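Local coordinates for LPXTG cell wall surface protein (Streptococcus gordonii, PDB 4IGB) that probably acts as a cell-wall-anchored streptococcal adhesin, this chain being its N-terminal N1 and N2 domains, at residues V311-F317 and I389-T395; Q337-L343 and G405-N411; K75-K81 and M128-S134. All coordinates share one frame; numbering follows the deposited sequence.

Contact 1. Residues V311-F317 and I389-T395; sequences VTYKATF and IIITYKT
Strands 311-317 and 389-395 run antiparallel with their axes 4.6 Å apart, and four hydrogen-bonded pairs, Val311 with Thr395, Tyr313 with Tyr393, Ala315 with Ile391 and Phe317 with Ile389, each exchange two backbone bonds. The bonds between Tyr313 and Tyr393 lie in the carbonyl planes, whereas Val311 N reaches Thr395 O from well above the plane. On the buried face, which carries both tyrosines, Tyr313 O and Ala315 CB lie at the edge of the Tyr393 ring, and its CD2 is 4.0 Å from Tyr313 CB. Ile391 CG2 of the same strand lies over one face of this ring. Farther along, Phe317 keeps its ring beside the backbone N (chi1 -58°), which sets CD2 3.3 Å from Ile389 O, in the plane of the ring, and CE2 3.7 Å from Ile391 CD1. The other face carries Thr316 and Ile390, side by side and pointing the same way; a bend at chi2 (-58°) swings Ile390 CD1 to 3.2 Å from Thr316 CG2, a tight contact. Lys314, fully extended, lays its CE 3.8 Å from Ile390 CG2. Water 1 joins Thr312 OG1 to Thr395 O. The pairing thus has two unlike faces: one, largely aromatic and aliphatic, packs on Met335, Ile409 and Val413 of strands 333-338 and 409-417 inside the beta sandwich, while the other mixes threonine, lysine and one isoleucine at a more solvent-accessible surface.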
loop_
_atom_site.group_PDB
_atom_site.type_symbol
_atom_site.label_atom_id
_atom_site.label_comp_id
_atom_site.label_asym_id
_atom_site.label_seq_id
_atom_site.Cartn_x
_atom_site.Cartn_y
_atom_site.Cartn_z
ATOM N N VAL B 311 -6.010 7.557 37.798
ATOM C CA VAL B 311 -5.319 6.678 36.873
ATOM C C VAL B 311 -4.697 7.569 35.803
ATOM O O VAL B 311 -5.356 8.443 35.233
ATOM C CB VAL B 311 -6.220 5.558 36.280
ATOM C CG1 VAL B 311 -7.360 5.200 37.236
ATOM C CG2 VAL B 311 -6.763 5.954 34.933
ATOM N N THR B 312 -3.405 7.366 35.573
ATOM C CA THR B 312 -2.629 8.259 34.740
ATOM C C THR B 312 -2.044 7.490 33.578
ATOM O O THR B 312 -1.402 6.460 33.777
ATOM C CB THR B 312 -1.478 8.882 35.556
ATOM O OG1 THR B 312 -2.019 9.497 36.726
ATOM C CG2 THR B 312 -0.730 9.925 34.740
ATOM N N TYR B 313 -2.256 8.001 32.372
ATOM C CA TYR B 313 -1.768 7.357 31.168
ATOM C C TYR B 313 -0.599 8.130 30.570
ATOM O O TYR B 313 -0.686 9.332 30.363
ATOM C CB TYR B 313 -2.895 7.236 30.139
ATOM C CG TYR B 313 -4.042 6.330 30.577
ATOM C CD1 TYR B 313 -3.885 4.947 30.617
ATOM C CD2 TYR B 313 -5.274 6.855 30.937
ATOM C CE1 TYR B 313 -4.922 4.111 31.011
ATOM C CE2 TYR B 313 -6.330 6.020 31.337
ATOM C CZ TYR B 313 -6.142 4.654 31.367
ATOM O OH TYR B 313 -7.167 3.821 31.752
ATOM N N LYS B 314 0.498 7.433 30.305
ATOM C CA LYS B 314 1.635 8.040 29.636
ATOM C C LYS B 314 1.774 7.406 28.271
ATOM O O LYS B 314 1.945 6.191 28.151
ATOM C CB LYS B 314 2.920 7.829 30.434
ATOM C CG LYS B 314 4.131 8.583 29.883
ATOM C CD LYS B 314 5.378 8.306 30.740
ATOM C CE LYS B 314 6.626 8.991 30.187
ATOM N NZ LYS B 314 7.869 8.552 30.897
ATOM N N ALA B 315 1.693 8.233 27.240
ATOM C CA ALA B 315 1.829 7.737 25.881
ATOM C C ALA B 315 3.005 8.385 25.179
ATOM O O ALA B 315 3.132 9.612 25.139
ATOM C CB ALA B 315 0.549 7.971 25.095
ATOM N N THR B 316 3.857 7.548 24.608
ATOM C CA THR B 316 5.029 8.025 23.893
ATOM C C THR B 316 4.888 7.751 22.407
ATOM O O THR B 316 4.760 6.601 21.988
ATOM C CB THR B 316 6.262 7.322 24.412
ATOM O OG1 THR B 316 6.358 7.557 25.822
ATOM C CG2 THR B 316 7.515 7.820 23.692
ATOM N N PHE B 317 4.904 8.808 21.606
ATOM C CA PHE B 317 4.654 8.654 20.175
ATOM C C PHE B 317 5.926 8.876 19.378
ATOM O O PHE B 317 6.495 9.961 19.408
ATOM C CB PHE B 317 3.566 9.639 19.716
ATOM C CG PHE B 317 2.260 9.479 20.454
ATOM C CD1 PHE B 317 1.269 8.654 19.959
ATOM C CD2 PHE B 317 2.033 10.149 21.644
ATOM C CE1 PHE B 317 0.064 8.486 20.644
ATOM C CE2 PHE B 317 0.826 9.995 22.330
ATOM C CZ PHE B 317 -0.156 9.160 21.826
ATOM N N ILE B 389 6.929 12.412 20.882
ATOM C CA ILE B 389 5.997 13.284 21.582
ATOM C C ILE B 389 5.406 12.467 22.709
ATOM O O ILE B 389 5.010 11.331 22.496
ATOM C CB ILE B 389 4.896 13.780 20.644
ATOM C CG1 ILE B 389 5.536 14.560 19.489
ATOM C CG2 ILE B 389 3.844 14.580 21.417
ATOM C CD1 ILE B 389 4.560 15.025 18.430
ATOM N N ILE B 390 5.383 13.034 23.912
ATOM C CA ILE B 390 4.945 12.305 25.092
ATOM C C ILE B 390 3.727 12.994 25.661
ATOM O O ILE B 390 3.787 14.171 26.018
ATOM C CB ILE B 390 6.011 12.323 26.205
ATOM C CG1 ILE B 390 7.413 12.092 25.635
ATOM C CG2 ILE B 390 5.676 11.334 27.299
ATOM C CD1 ILE B 390 7.552 10.829 24.890
ATOM N N ILE B 391 2.619 12.269 25.767
ATOM C CA ILE B 391 1.412 12.872 26.314
ATOM C C ILE B 391 1.023 12.153 27.582
ATOM O O ILE B 391 0.880 10.928 27.596
ATOM C CB ILE B 391 0.238 12.815 25.334
ATOM C CG1 ILE B 391 0.625 13.450 24.002
ATOM C CG2 ILE B 391 -0.994 13.459 25.949
ATOM C CD1 ILE B 391 -0.455 13.374 22.981
ATOM N N THR B 392 0.852 12.922 28.651
ATOM C CA THR B 392 0.458 12.347 29.925
ATOM C C THR B 392 -0.968 12.767 30.280
ATOM O O THR B 392 -1.245 13.948 30.437
ATOM C CB THR B 392 1.451 12.764 31.022
ATOM O OG1 THR B 392 2.768 12.393 30.599
ATOM C CG2 THR B 392 1.134 12.061 32.328
ATOM N N TYR B 393 -1.866 11.792 30.393
ATOM C CA TYR B 393 -3.273 12.065 30.668
ATOM C C TYR B 393 -3.619 11.734 32.106
ATOM O O TYR B 393 -3.452 10.594 32.550
ATOM C CB TYR B 393 -4.176 11.212 29.777
ATOM C CG TYR B 393 -3.882 11.252 28.287
ATOM C CD1 TYR B 393 -4.584 12.101 27.443
ATOM C CD2 TYR B 393 -2.941 10.396 27.718
ATOM C CE1 TYR B 393 -4.350 12.107 26.081
ATOM C CE2 TYR B 393 -2.701 10.400 26.347
ATOM C CZ TYR B 393 -3.407 11.256 25.538
ATOM O OH TYR B 393 -3.178 11.269 24.178
ATOM N N LYS B 394 -4.114 12.721 32.833
ATOM C CA LYS B 394 -4.600 12.492 34.177
ATOM C C LYS B 394 -6.101 12.225 34.135
ATOM O O LYS B 394 -6.865 13.030 33.601
ATOM C CB LYS B 394 -4.314 13.715 35.059
ATOM C CG LYS B 394 -2.841 13.933 35.378
ATOM C CD LYS B 394 -2.650 15.162 36.270
ATOM C CE LYS B 394 -1.202 15.312 36.726
ATOM N NZ LYS B 394 -0.985 16.553 37.526
ATOM N N THR B 395 -6.515 11.085 34.679
ATOM C CA THR B 395 -7.936 10.797 34.858
ATOM C C THR B 395 -8.179 10.319 36.286
ATOM O O THR B 395 -7.230 10.094 37.050
ATOM C CB THR B 395 -8.440 9.696 33.898
ATOM O OG1 THR B 395 -7.920 8.430 34.309
ATOM C CG2 THR B 395 -8.017 9.972 32.471
HETATM O O HOH W 1 -4.570 10.862 37.212
#

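Contact 2. Residues Q337-L343 and G405-N411; sequences QKFDERL and GSEKIDN
Gln337 and Asn411 cross at about a right angle and join their amides through two reciprocal hydrogen bonds, Asn411 ND2 to Gln337 OE1 and Gln337 NE2 to Asn411 OD1, both 2.7 Å. Each donor lies on a lone pair in the plane of the accepting carbonyl, although the two amide planes are turned 32° apart. Beyond this amide pair, Arg342 and Asp340 form a bidentate salt bridge, NH2 2.9 Å from OD1 and NE 3.0 Å from OD2; both oxygens lie in the guanidinium plane, but the nitrogens sit about 35° out of the carboxylate plane. Asp340 OD2 also takes the backbone N of Arg342 on its anti lone pair, closing an Asx turn. Arg342 points NH1 at Glu407 O, 2.6 Å away, and makes a weak bond from NH2 to Lys408 O. One face of the guanidinium is covered by Ile409 CG1, while Ile409 CG2 lies 3.5 Å from Asp340 CB. Water 2 links Asp340 OD1 to Asp410 N, and water 3 bridges Asp340 N and Asp410 O. The contact sits where strand 333-338 turns toward strand 343-352 and strand 409-417 begins; Leu431 of strand 427-432 touches both Arg342 and Ile409, and Tyr313 of strand 310-317 packs on Ile409 and Asn411.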
loop_
_atom_site.group_PDB
_atom_site.type_symbol
_atom_site.label_atom_id
_atom_site.label_comp_id
_atom_site.label_asym_id
_atom_site.label_seq_id
_atom_site.Cartn_x
_atom_site.Cartn_y
_atom_site.Cartn_z
ATOM N N GLN B 337 -7.299 9.684 22.204
ATOM C CA GLN B 337 -7.555 8.866 23.385
ATOM C C GLN B 337 -9.055 8.639 23.520
ATOM O O GLN B 337 -9.864 9.466 23.092
ATOM C CB GLN B 337 -7.069 9.578 24.650
ATOM C CG GLN B 337 -5.846 8.981 25.298
ATOM C CD GLN B 337 -6.063 7.597 25.912
ATOM O OE1 GLN B 337 -7.071 6.933 25.664
ATOM N NE2 GLN B 337 -5.095 7.157 26.721
ATOM N N LYS B 338 -9.435 7.522 24.121
ATOM C CA LYS B 338 -10.828 7.359 24.509
ATOM C C LYS B 338 -10.855 6.624 25.830
ATOM O O LYS B 338 -10.280 5.551 25.968
ATOM C CB LYS B 338 -11.634 6.611 23.443
ATOM C CG LYS B 338 -13.120 6.502 23.783
ATOM C CD LYS B 338 -13.900 5.768 22.693
ATOM C CE LYS B 338 -15.363 5.594 23.080
ATOM N NZ LYS B 338 -15.996 4.481 22.306
ATOM N N PHE B 339 -11.506 7.217 26.813
ATOM C CA PHE B 339 -11.426 6.690 28.167
ATOM C C PHE B 339 -12.623 5.857 28.554
ATOM O O PHE B 339 -13.762 6.230 28.285
ATOM C CB PHE B 339 -11.252 7.840 29.157
ATOM C CG PHE B 339 -9.978 8.616 28.948
ATOM C CD1 PHE B 339 -8.751 8.063 29.289
ATOM C CD2 PHE B 339 -10.005 9.889 28.399
ATOM C CE1 PHE B 339 -7.578 8.777 29.096
ATOM C CE2 PHE B 339 -8.840 10.599 28.209
ATOM C CZ PHE B 339 -7.625 10.039 28.560
ATOM N N ASP B 340 -12.352 4.726 29.195
ATOM C CA ASP B 340 -13.408 3.914 29.780
ATOM C C ASP B 340 -14.392 4.824 30.527
ATOM O O ASP B 340 -13.986 5.775 31.202
ATOM C CB ASP B 340 -12.787 2.873 30.717
ATOM C CG ASP B 340 -13.800 1.873 31.244
ATOM O OD1 ASP B 340 -13.627 0.660 31.002
ATOM O OD2 ASP B 340 -14.754 2.296 31.923
ATOM N N GLU B 341 -15.686 4.532 30.393
ATOM C CA GLU B 341 -16.748 5.364 30.973
ATOM C C GLU B 341 -16.666 5.504 32.490
ATOM O O GLU B 341 -17.260 6.418 33.068
ATOM C CB GLU B 341 -18.131 4.832 30.565
ATOM C CG GLU B 341 -18.486 5.220 29.135
ATOM C CD GLU B 341 -19.659 4.444 28.565
ATOM O OE1 GLU B 341 -20.157 3.519 29.248
ATOM O OE2 GLU B 341 -20.073 4.762 27.425
ATOM N N ARG B 342 -15.931 4.599 33.128
ATOM C CA ARG B 342 -15.743 4.650 34.575
ATOM C C ARG B 342 -14.676 5.669 34.983
ATOM O O ARG B 342 -14.353 5.797 36.171
ATOM C CB ARG B 342 -15.396 3.261 35.111
ATOM C CG ARG B 342 -16.549 2.279 34.970
ATOM C CD ARG B 342 -16.092 0.866 35.210
ATOM N NE ARG B 342 -15.270 0.351 34.121
ATOM C CZ ARG B 342 -14.820 -0.892 34.080
ATOM N NH1 ARG B 342 -15.110 -1.719 35.073
ATOM N NH2 ARG B 342 -14.088 -1.311 33.058
ATOM N N LEU B 343 -14.136 6.384 33.996
ATOM C CA LEU B 343 -13.110 7.390 34.242
ATOM C C LEU B 343 -13.582 8.778 33.848
ATOM O O LEU B 343 -14.260 8.945 32.832
ATOM C CB LEU B 343 -11.845 7.074 33.441
ATOM C CG LEU B 343 -11.005 5.840 33.770
ATOM C CD1 LEU B 343 -9.837 5.749 32.768
ATOM C CD2 LEU B 343 -10.489 5.854 35.216
ATOM N N GLY B 405 -20.920 -4.141 35.876
ATOM C CA GLY B 405 -20.065 -3.078 35.369
ATOM C C GLY B 405 -18.598 -3.425 35.517
ATOM O O GLY B 405 -17.853 -2.731 36.214
ATOM N N SER B 406 -18.185 -4.507 34.866
ATOM C CA SER B 406 -16.831 -5.023 35.008
ATOM C C SER B 406 -16.145 -5.211 33.650
ATOM O O SER B 406 -16.745 -4.952 32.602
ATOM C CB SER B 406 -16.860 -6.338 35.793
ATOM O OG SER B 406 -15.989 -6.271 36.911
ATOM N N GLU B 407 -14.873 -5.611 33.668
ATOM C CA GLU B 407 -14.093 -5.664 34.900
ATOM C C GLU B 407 -12.994 -4.631 34.833
ATOM O O GLU B 407 -13.205 -3.475 35.199
ATOM C CB GLU B 407 -13.484 -7.049 35.135
ATOM C CG GLU B 407 -12.851 -7.240 36.524
ATOM C CD GLU B 407 -11.514 -6.501 36.708
ATOM O OE1 GLU B 407 -10.437 -7.120 36.545
ATOM O OE2 GLU B 407 -11.537 -5.298 37.033
ATOM N N LYS B 408 -11.826 -5.061 34.354
ATOM C CA LYS B 408 -10.627 -4.227 34.319
ATOM C C LYS B 408 -10.846 -3.014 33.429
ATOM O O LYS B 408 -11.663 -3.046 32.514
ATOM C CB LYS B 408 -9.433 -5.039 33.812
ATOM C CG LYS B 408 -9.651 -5.599 32.421
ATOM C CD LYS B 408 -8.631 -6.669 32.054
ATOM C CE LYS B 408 -8.945 -7.273 30.674
ATOM N NZ LYS B 408 -7.849 -7.068 29.669
ATOM N N ILE B 409 -10.134 -1.934 33.710
ATOM C CA ILE B 409 -10.233 -0.774 32.850
ATOM C C ILE B 409 -9.118 -0.861 31.830
ATOM O O ILE B 409 -7.942 -0.882 32.194
ATOM C CB ILE B 409 -10.136 0.541 33.627
ATOM C CG1 ILE B 409 -11.302 0.664 34.605
ATOM C CG2 ILE B 409 -10.128 1.718 32.662
ATOM C CD1 ILE B 409 -11.087 1.721 35.667
ATOM N N ASP B 410 -9.506 -0.944 30.559
ATOM C CA ASP B 410 -8.572 -1.008 29.436
ATOM C C ASP B 410 -8.368 0.365 28.820
ATOM O O ASP B 410 -9.210 1.260 28.965
ATOM C CB ASP B 410 -9.099 -1.964 28.355
ATOM C CG ASP B 410 -9.081 -3.410 28.804
ATOM O OD1 ASP B 410 -8.199 -3.762 29.619
ATOM O OD2 ASP B 410 -9.943 -4.194 28.353
ATOM N N ASN B 411 -7.254 0.529 28.112
ATOM C CA ASN B 411 -7.011 1.763 27.386
ATOM C C ASN B 411 -6.062 1.543 26.200
ATOM O O ASN B 411 -5.141 0.723 26.264
ATOM C CB ASN B 411 -6.477 2.830 28.339
ATOM C CG ASN B 411 -6.297 4.174 27.669
ATOM O OD1 ASN B 411 -5.177 4.577 27.370
ATOM N ND2 ASN B 411 -7.405 4.871 27.413
HETATM O O HOH W 2 -12.101 -0.674 29.498
HETATM O O HOH W 3 -9.599 3.886 29.665
#

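Contact 3. Residues K75-K81 and M128-S134; sequences KVDKSKK and MNSAQKS
The flat groups that Lys78 meets across the contact are peptide carbonyls, and its NZ approaches each differently: nearly end-on to Lys133 O at 2.8 Å, tilted 34° from the carbonyl plane at Ser130 O, and from above the plane at Met128 O, again 2.8 Å away. Within the loop 75-81, the Asp77 carboxylate takes Ser79 OG and Ser79 N on OD1 from the same face of its plane, the latter bond closing an Asx turn that overlaps a type I beta turn from Asp77 to Lys80. The Lys78 chain is bent twice (chi3 58°, chi4 62°), which curls its end in among the three oxygens, with CD alongside Lys133 O. Met128 reaches the other way: its bent side chain brings the terminal methyl CE near two backbone oxygens, 3.2 Å from Asp77 O and 3.3 Å from Lys80 O, and its SD lies 4.3 Å from Val76 CG2. Val76 and Met128 share Met166 as a further neighbour. At the other end, Val76 N donates to Ser134 O at 3.1 Å, and water 4 donates to both Val76 O and Ser134 O. Ser130, the first residue to leave the helix, accepts Lys133 N on its OG, an ST motif within the loop that supplies two of the carbonyls. Three hydrogen bonds thus grip one ammonium group, from Met128 O in the last turn of helix 122-129 and from Ser130 O and Lys133 O in the loop that follows; the charge would be expected to interact favourably with these carbonyls and the helix C-terminus, tying the loop after strand 68-75 to the helix.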
loop_
_atom_site.group_PDB
_atom_site.type_symbol
_atom_site.label_atom_id
_atom_site.label_comp_id
_atom_site.label_asym_id
_atom_site.label_seq_id
_atom_site.Cartn_x
_atom_site.Cartn_y
_atom_site.Cartn_z
ATOM N N LYS B 75 -5.393 -18.437 -22.683
ATOM C CA LYS B 75 -5.650 -19.169 -23.927
ATOM C C LYS B 75 -6.457 -18.338 -24.918
ATOM O O LYS B 75 -7.600 -17.974 -24.637
ATOM C CB LYS B 75 -6.422 -20.452 -23.627
ATOM C CG LYS B 75 -5.722 -21.357 -22.631
ATOM C CD LYS B 75 -6.661 -22.437 -22.106
ATOM C CE LYS B 75 -5.922 -23.357 -21.146
ATOM N NZ LYS B 75 -6.837 -24.228 -20.364
ATOM N N VAL B 76 -5.887 -18.058 -26.087
ATOM C CA VAL B 76 -6.601 -17.247 -27.067
ATOM C C VAL B 76 -7.362 -18.093 -28.085
ATOM O O VAL B 76 -7.062 -19.267 -28.283
ATOM C CB VAL B 76 -5.666 -16.242 -27.788
ATOM C CG1 VAL B 76 -5.003 -15.348 -26.773
ATOM C CG2 VAL B 76 -4.626 -16.960 -28.594
ATOM N N ASP B 77 -8.376 -17.501 -28.704
ATOM C CA ASP B 77 -9.017 -18.136 -29.846
ATOM C C ASP B 77 -8.171 -17.785 -31.065
ATOM O O ASP B 77 -8.165 -16.642 -31.513
ATOM C CB ASP B 77 -10.445 -17.622 -30.019
ATOM C CG ASP B 77 -11.224 -18.405 -31.067
ATOM O OD1 ASP B 77 -10.607 -18.893 -32.040
ATOM O OD2 ASP B 77 -12.455 -18.535 -30.910
ATOM N N LYS B 78 -7.431 -18.759 -31.579
ATOM C CA LYS B 78 -6.478 -18.497 -32.652
ATOM C C LYS B 78 -7.170 -18.138 -33.966
ATOM O O LYS B 78 -6.534 -17.634 -34.893
ATOM C CB LYS B 78 -5.542 -19.695 -32.847
ATOM C CG LYS B 78 -4.594 -19.934 -31.678
ATOM C CD LYS B 78 -4.094 -21.378 -31.636
ATOM C CE LYS B 78 -3.375 -21.771 -32.929
ATOM N NZ LYS B 78 -2.166 -20.935 -33.153
ATOM N N SER B 79 -8.477 -18.376 -34.037
ATOM C CA SER B 79 -9.213 -18.111 -35.266
ATOM C C SER B 79 -9.739 -16.691 -35.296
ATOM O O SER B 79 -10.271 -16.245 -36.311
ATOM C CB SER B 79 -10.385 -19.081 -35.424
ATOM O OG SER B 79 -11.486 -18.687 -34.618
ATOM N N LYS B 80 -9.610 -15.985 -34.177
ATOM C CA LYS B 80 -10.170 -14.643 -34.073
ATOM C C LYS B 80 -9.090 -13.581 -33.978
ATOM O O LYS B 80 -8.595 -13.249 -32.888
ATOM C CB LYS B 80 -11.132 -14.542 -32.893
ATOM C CG LYS B 80 -12.425 -15.297 -33.092
ATOM C CD LYS B 80 -13.308 -15.193 -31.866
ATOM C CE LYS B 80 -14.617 -15.955 -32.068
ATOM N NZ LYS B 80 -15.528 -15.786 -30.902
ATOM N N LYS B 81 -8.724 -13.042 -35.134
ATOM C CA LYS B 81 -7.673 -12.045 -35.185
ATOM C C LYS B 81 -8.262 -10.689 -34.828
ATOM O O LYS B 81 -8.481 -9.828 -35.678
ATOM C CB LYS B 81 -6.970 -12.068 -36.545
ATOM C CG LYS B 81 -6.185 -13.368 -36.758
ATOM C CD LYS B 81 -6.023 -13.724 -38.226
ATOM C CE LYS B 81 -5.376 -15.094 -38.371
ATOM N NZ LYS B 81 -6.063 -16.124 -37.527
ATOM N N MET B 128 -0.743 -16.248 -34.511
ATOM C CA MET B 128 -2.109 -16.764 -34.504
ATOM C C MET B 128 -2.247 -18.005 -35.370
ATOM O O MET B 128 -2.946 -18.956 -35.006
ATOM C CB MET B 128 -3.096 -15.685 -34.956
ATOM C CG MET B 128 -3.255 -14.561 -33.942
ATOM S SD MET B 128 -4.059 -15.090 -32.418
ATOM C CE MET B 128 -5.780 -15.013 -32.911
ATOM N N ASN B 129 -1.579 -17.994 -36.520
ATOM C CA ASN B 129 -1.648 -19.125 -37.444
ATOM C C ASN B 129 -0.685 -20.270 -37.117
ATOM O O ASN B 129 -0.870 -21.392 -37.597
ATOM C CB ASN B 129 -1.426 -18.659 -38.881
ATOM C CG ASN B 129 -2.551 -17.793 -39.379
ATOM O OD1 ASN B 129 -2.343 -16.881 -40.176
ATOM N ND2 ASN B 129 -3.757 -18.066 -38.901
ATOM N N SER B 130 0.333 -19.987 -36.306
ATOM C CA SER B 130 1.339 -20.998 -35.970
ATOM C C SER B 130 0.695 -22.278 -35.449
ATOM O O SER B 130 -0.477 -22.297 -35.076
ATOM C CB SER B 130 2.312 -20.462 -34.916
ATOM O OG SER B 130 1.763 -20.613 -33.616
ATOM N N ALA B 131 1.464 -23.358 -35.417
ATOM C CA ALA B 131 0.951 -24.608 -34.883
ATOM C C ALA B 131 1.153 -24.679 -33.372
ATOM O O ALA B 131 0.326 -25.230 -32.653
ATOM C CB ALA B 131 1.617 -25.794 -35.570
ATOM N N GLN B 132 2.248 -24.105 -32.890
ATOM C CA GLN B 132 2.642 -24.318 -31.501
ATOM C C GLN B 132 2.208 -23.233 -30.507
ATOM O O GLN B 132 2.142 -23.508 -29.311
ATOM C CB GLN B 132 4.154 -24.553 -31.396
ATOM C CG GLN B 132 4.994 -23.423 -31.976
ATOM C CD GLN B 132 6.425 -23.417 -31.455
ATOM O OE1 GLN B 132 6.696 -23.875 -30.338
ATOM N NE2 GLN B 132 7.352 -22.894 -32.265
ATOM N N LYS B 133 1.921 -22.018 -30.977
ATOM C CA LYS B 133 1.584 -20.929 -30.058
ATOM C C LYS B 133 0.082 -20.860 -29.811
ATOM O O LYS B 133 -0.706 -20.834 -30.758
ATOM C CB LYS B 133 2.076 -19.583 -30.587
ATOM C CG LYS B 133 3.554 -19.520 -30.915
ATOM C CD LYS B 133 4.409 -20.029 -29.782
ATOM C CE LYS B 133 5.851 -19.631 -30.014
ATOM N NZ LYS B 133 6.797 -20.406 -29.164
ATOM N N SER B 134 -0.318 -20.820 -28.541
ATOM C CA SER B 134 -1.744 -20.829 -28.205
ATOM C C SER B 134 -2.137 -19.923 -27.036
ATOM O O SER B 134 -3.325 -19.748 -26.766
ATOM C CB SER B 134 -2.213 -22.251 -27.899
ATOM O OG SER B 134 -1.571 -22.745 -26.735
HETATM O O HOH W 4 -5.658 -21.302 -27.385
#

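How the contacts relate
Contact 3 comes first along the chain and lies in the N-terminal domain, where it joins the loop after strand 68-75 to the end of helix 122-129. Contacts 1 and 2 belong to the N2 domain, on the opposite side of the chain's centre, with contact 3 about 68 and 67 Å from them between centres. Those two are neighbours, with centres about 15 Å apart, and their segments alternate along the chain, 311-317, 337-343, 389-395, 405-411. They touch directly, Tyr393 packing on Gln337 and Tyr313 on Phe339 and Leu343, so that together they join the strands of one sandwich, while contact 3 is an independent feature at the far end of the elongated molecule.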